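Local coordinates for protein signal recognition particle receptor beta subunit (PDB 2FH5) that binds GTP as the beta subunit of the signal recognition particle receptor, which, together with the signal recognition particle, directs nascent secretory proteins to the endoplasmic reticulum membrane, at residues 63-66 and 67-70; 85-88 and 89-92; 171-174 and 175-178. All coordinates share one frame; numbering follows the deposited sequence.

Interaction 1 of 3, residues 63-66 and 67-70; sequences GHES and LRFQ
The guanidinium of R68 folds back on the carbonyl of G63 in a local, surface contact where the loop after strand 55-60 runs into helix 65-75. The backbone N of G63 donates to a gamma-phosphate oxygen of GTP, and the loop into this helix, with its glycine at that phosphate, is consistent with switch II of a Ras/Arf-like P-loop GTPase. R68 presents the NE-NH2 side of its guanidinium to the single oxygen of G63: NH2 lies 2.8 Å from O of G63, nearly in line with the C=O bond (172°), while NE, at 3.0 Å, comes from above the carbonyl plane. The oxygen itself sits in the guanidinium plane. A first torsion of 68° tucks CG of R68 between its backbone N and carbonyl carbon, and a bend at chi3 swings the head back toward the loop. Over one face of the guanidinium lies CA of E65. The E65 carboxylate adds a long salt bridge, OE1 to NH2 of R68 at 3.7 Å, acting through charge alone because OE1 stands well out of the guanidinium plane. A water bridges these same two atoms. Backbone bonds from N of L67 and N of R68 both end on O of H64. F101, from helix 91-110, meets R68 in a cation-pi contact. A leucine in place of R68 would probably leave the G63 carbonyl without both side-chain donors and remove the positive charge beside the E65 carboxylate. The chemistry thus ties a residue whose amide binds the gamma-phosphate to the first turn of the helix that follows it.

Interaction 2 of 3, residues 85-88 and 89-92; sequences VVDS and AAFQ
D87, the last residue of strand 79-87, turns its carboxylate over the backbone of A89 and A90 in the short loop leading to helix 91-110. This polar part is compact: OD1 of D87 lies 2.8 Å from N of A90, which meets it from above the carboxylate plane, 56° out of it. A weak bond from N of A89 reaches the same oxygen at 2.9 Å. With CG anti to the backbone N of D87 (chi1 180°), OD1 is carried forward to these two amides in an Asx turn, its i+2 bond weak, reinforced by N of A90. CB of A90 rests 3.6 Å from OD1 of D87. A weak backbone bond from N of A90 to O of D87 is longer, at 3.4 Å. The other carboxylate oxygen, OD2, forms a salt bridge with K124 of the GTP-binding site. D87 and A90 are partly exposed, whereas V86 and F91 are buried. There the two segments touch at one pair only, CG1 of V86 on CD1 of F91 at 3.7 Å, and I136, Q139 and L140 of helix 133-150 also pack against F91. V86 reaches I120 of strand 117-123, and OG of S88 bonds to O of N123. The turn begins the beta-alpha-beta crossover from strand 79-87 through helix 91-110 to the adjacent parallel strand 117-123.

Interaction 3 of 3, residues 171-174 and 175-178; sequences KGKE and FEFS
K173 and E176 form a salt bridge along an extended run of the chain, in the loop between helix 133-150 and strand 184-188. NZ of K173 donates to OE2 of E176 at 3.0 Å, meeting that oxygen nearly along its C-O bond. The lysine chain is stretched as far as CE and then bends at chi4 (-49°), which brings the ammonium back over the backbone. There it also reaches O of E174, a weak bond at 3.4 Å, so one nitrogen serves a carboxylate and a carbonyl. That carbonyl accepts as well from NE2 of Q179. The carboxylate of E176 arrives on a chain extended beyond CG. Backbone groups of this run look outside it for partners: O of K173 takes a bond from R148, N of F175 gives one to OD1 of N145, and N of F177, where a short 3-10 turn begins, one to OE2 of E141, all three on helix 133-150. CE2 of F175 lies 4.1 Å above the centre of the F177 ring; F175 rests on L144, and F177 lies against L102, L106 and F186. The polar side chains thus stay near the surface while the two phenylalanine rings are buried, and the ammonium probably offsets both the negative charge of E176 and the partial charge of the E174 carbonyl.

Overall arrangement
All three contacts are local, each formed within one continuous run of eight residues, and they follow one another along the chain without touching. Interactions 1 and 2 lie on consecutive elements, helix 65-75 and strand 79-87, with centres 18 Å apart; both border the nucleotide site, one at the gamma-phosphate and the other beside K124. Interaction 2 is the buried one, and interaction 1 lies at the surface. Interaction 3 is partly buried and remote from the annotated sites, yet it shares neighbours with interaction 2, since both rest on helix 133-150. Charge pairs mark the outer contacts, R68 with E65 and K173 with E176, whereas in interaction 2 a carboxylate takes up loop amides beside a buried valine-phenylalanine touch.

Interaction 1 of 3, residues 63-66 and 67-70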
# COMPACT_ATOMS: atom_id res chain seq x y z
N GLY B 63 -2.62 -0.07 6.19
CA GLY B 63 -2.25 0.62 7.41
C GLY B 63 -3.33 1.50 8.01
O GLY B 63 -3.18 2.00 9.14
N HIS B 64 -4.42 1.70 7.28
CA HIS B 64 -5.47 2.55 7.81
C HIS B 64 -5.95 2.06 9.20
O HIS B 64 -6.13 0.87 9.42
CB HIS B 64 -6.64 2.64 6.83
CG HIS B 64 -7.48 3.86 7.04
ND1 HIS B 64 -8.68 3.83 7.72
CD2 HIS B 64 -7.22 5.17 6.79
CE1 HIS B 64 -9.12 5.07 7.89
NE2 HIS B 64 -8.25 5.90 7.33
N GLU B 65 -6.12 3.00 10.12
CA GLU B 65 -6.58 2.73 11.49
C GLU B 65 -7.82 1.86 11.56
O GLU B 65 -7.91 0.98 12.38
CB GLU B 65 -6.85 4.06 12.22
CG GLU B 65 -7.03 5.29 11.25
CD GLU B 65 -5.69 5.87 10.72
OE1 GLU B 65 -4.89 6.40 11.53
OE2 GLU B 65 -5.44 5.82 9.49
N SER B 66 -8.78 2.11 10.67
CA SER B 66 -10.02 1.36 10.66
C SER B 66 -9.87 -0.07 10.19
O SER B 66 -10.82 -0.83 10.28
CB SER B 66 -11.07 2.04 9.77
OG SER B 66 -10.85 1.74 8.39
N LEU B 67 -8.70 -0.44 9.70
CA LEU B 67 -8.49 -1.80 9.19
C LEU B 67 -7.26 -2.52 9.71
O LEU B 67 -7.17 -3.73 9.60
CB LEU B 67 -8.33 -1.77 7.68
CG LEU B 67 -9.39 -1.24 6.73
CD1 LEU B 67 -8.75 -1.07 5.35
CD2 LEU B 67 -10.56 -2.21 6.68
N ARG B 68 -6.31 -1.78 10.26
CA ARG B 68 -5.06 -2.40 10.67
C ARG B 68 -5.17 -3.57 11.63
O ARG B 68 -4.58 -4.62 11.38
CB ARG B 68 -4.08 -1.34 11.21
CG ARG B 68 -4.51 -0.72 12.52
CD ARG B 68 -3.46 0.24 13.05
NE ARG B 68 -3.22 1.31 12.10
CZ ARG B 68 -2.86 2.53 12.44
NH1 ARG B 68 -2.69 2.84 13.72
NH2 ARG B 68 -2.64 3.44 11.50
N PHE B 69 -5.92 -3.41 12.71
CA PHE B 69 -6.04 -4.49 13.70
C PHE B 69 -6.99 -5.59 13.30
O PHE B 69 -6.72 -6.76 13.55
CB PHE B 69 -6.44 -3.92 15.06
CG PHE B 69 -5.50 -2.88 15.55
CD1 PHE B 69 -4.16 -3.21 15.82
CD2 PHE B 69 -5.90 -1.55 15.69
CE1 PHE B 69 -3.24 -2.24 16.21
CE2 PHE B 69 -5.00 -0.56 16.08
CZ PHE B 69 -3.66 -0.90 16.34
N GLN B 70 -8.09 -5.23 12.67
CA GLN B 70 -9.03 -6.23 12.22
C GLN B 70 -8.27 -7.24 11.35
O GLN B 70 -8.41 -8.45 11.54
CB GLN B 70 -10.14 -5.56 11.40
CG GLN B 70 -11.24 -6.51 10.97
CD GLN B 70 -11.70 -6.28 9.54
OE1 GLN B 70 -12.00 -5.14 9.14
NE2 GLN B 70 -11.77 -7.36 8.75
O HOH W 1 -2.60 6.00 13.23

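Interaction 2 of 3, residues 85-88 and 89-92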
# COMPACT_ATOMS: atom_id res chain seq x y z
N VAL B 85 6.90 -1.83 8.76
CA VAL B 85 7.50 -0.79 7.94
C VAL B 85 7.38 0.62 8.52
O VAL B 85 6.33 1.02 9.00
CB VAL B 85 6.89 -0.81 6.55
CG1 VAL B 85 7.61 0.16 5.66
CG2 VAL B 85 6.92 -2.23 6.00
N VAL B 86 8.46 1.37 8.46
CA VAL B 86 8.51 2.73 8.99
C VAL B 86 9.00 3.76 7.97
O VAL B 86 10.03 3.56 7.32
CB VAL B 86 9.46 2.79 10.21
CG1 VAL B 86 9.52 4.21 10.80
CG2 VAL B 86 9.01 1.80 11.25
N ASP B 87 8.27 4.86 7.81
CA ASP B 87 8.69 5.91 6.91
C ASP B 87 9.80 6.61 7.70
O ASP B 87 9.51 7.38 8.61
CB ASP B 87 7.54 6.89 6.66
CG ASP B 87 7.94 8.04 5.71
OD1 ASP B 87 9.06 8.55 5.85
OD2 ASP B 87 7.11 8.44 4.85
N SER B 88 11.05 6.37 7.34
CA SER B 88 12.17 6.98 8.05
C SER B 88 12.31 8.50 7.91
O SER B 88 12.90 9.17 8.78
CB SER B 88 13.45 6.28 7.61
OG SER B 88 13.30 4.88 7.81
N ALA B 89 11.74 9.05 6.85
CA ALA B 89 11.79 10.50 6.59
C ALA B 89 10.73 11.26 7.37
O ALA B 89 10.93 12.41 7.71
CB ALA B 89 11.63 10.77 5.09
N ALA B 90 9.60 10.62 7.64
CA ALA B 90 8.53 11.28 8.38
C ALA B 90 8.53 10.84 9.85
O ALA B 90 7.67 11.26 10.64
CB ALA B 90 7.17 10.96 7.74
N PHE B 91 9.50 10.01 10.21
CA PHE B 91 9.57 9.48 11.55
C PHE B 91 9.45 10.52 12.67
O PHE B 91 8.66 10.33 13.61
CB PHE B 91 10.85 8.68 11.71
CG PHE B 91 10.93 7.95 13.01
CD1 PHE B 91 10.06 6.91 13.28
CD2 PHE B 91 11.80 8.38 14.00
CE1 PHE B 91 10.05 6.30 14.53
CE2 PHE B 91 11.80 7.77 15.26
CZ PHE B 91 10.92 6.73 15.52
N GLN B 92 10.19 11.62 12.58
CA GLN B 92 10.15 12.66 13.61
C GLN B 92 8.74 13.14 13.98
O GLN B 92 8.44 13.33 15.17
CB GLN B 92 11.00 13.87 13.21
CG GLN B 92 12.45 13.52 12.94
CD GLN B 92 13.26 13.22 14.21
OE1 GLN B 92 12.81 12.48 15.10
NE2 GLN B 92 14.47 13.80 14.29

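Interaction 3 of 3, residues 171-174 and 175-178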
# COMPACT_ATOMS: atom_id res chain seq x y z
N LYS B 171 9.20 -4.15 34.38
CA LYS B 171 8.67 -2.88 34.88
C LYS B 171 9.73 -1.96 35.49
O LYS B 171 9.71 -0.74 35.29
CB LYS B 171 7.56 -3.14 35.90
CG LYS B 171 8.00 -3.96 37.10
CD LYS B 171 6.98 -3.93 38.22
CE LYS B 171 6.99 -2.60 38.91
NZ LYS B 171 5.71 -2.28 39.61
N GLY B 172 10.66 -2.56 36.23
CA GLY B 172 11.70 -1.80 36.88
C GLY B 172 12.88 -1.34 36.05
O GLY B 172 13.71 -0.58 36.53
N LYS B 173 13.00 -1.81 34.81
CA LYS B 173 14.12 -1.35 33.98
C LYS B 173 13.65 -0.71 32.67
O LYS B 173 12.70 -1.19 32.04
CB LYS B 173 15.08 -2.50 33.67
CG LYS B 173 16.40 -1.98 33.11
CD LYS B 173 17.27 -3.04 32.44
CE LYS B 173 18.40 -2.34 31.70
NZ LYS B 173 17.85 -1.21 30.85
N GLU B 174 14.30 0.39 32.28
CA GLU B 174 13.98 1.11 31.05
C GLU B 174 13.85 0.15 29.86
O GLU B 174 14.76 -0.62 29.57
CB GLU B 174 15.05 2.16 30.76
CG GLU B 174 15.27 3.14 31.92
CD GLU B 174 14.27 4.30 31.94
OE1 GLU B 174 14.45 5.25 31.14
OE2 GLU B 174 13.31 4.27 32.75
N PHE B 175 12.70 0.20 29.18
CA PHE B 175 12.42 -0.67 28.04
C PHE B 175 13.47 -0.70 26.94
O PHE B 175 14.04 0.32 26.59
CB PHE B 175 11.10 -0.31 27.36
CG PHE B 175 10.79 -1.19 26.19
CD1 PHE B 175 10.29 -2.47 26.38
CD2 PHE B 175 11.13 -0.80 24.90
CE1 PHE B 175 10.16 -3.35 25.33
CE2 PHE B 175 11.00 -1.69 23.84
CZ PHE B 175 10.51 -2.96 24.06
N GLU B 176 13.69 -1.90 26.39
CA GLU B 176 14.62 -2.10 25.29
C GLU B 176 14.10 -3.31 24.56
O GLU B 176 13.56 -4.21 25.18
CB GLU B 176 16.05 -2.35 25.78
CG GLU B 176 16.81 -1.07 26.07
CD GLU B 176 18.17 -1.32 26.71
OE1 GLU B 176 19.07 -1.88 26.05
OE2 GLU B 176 18.33 -0.94 27.89
N PHE B 177 14.26 -3.34 23.24
CA PHE B 177 13.79 -4.47 22.45
C PHE B 177 14.44 -5.80 22.82
O PHE B 177 13.79 -6.85 22.74
CB PHE B 177 13.98 -4.18 20.96
CG PHE B 177 13.02 -3.16 20.41
CD1 PHE B 177 11.69 -3.49 20.17
CD2 PHE B 177 13.45 -1.85 20.14
CE1 PHE B 177 10.79 -2.53 19.66
CE2 PHE B 177 12.57 -0.88 19.63
CZ PHE B 177 11.23 -1.22 19.39
N SER B 178 15.71 -5.78 23.23
CA SER B 178 16.42 -7.01 23.63
C SER B 178 15.76 -7.75 24.82
O SER B 178 15.91 -8.95 24.96
CB SER B 178 17.87 -6.70 23.97
OG SER B 178 17.94 -5.89 25.13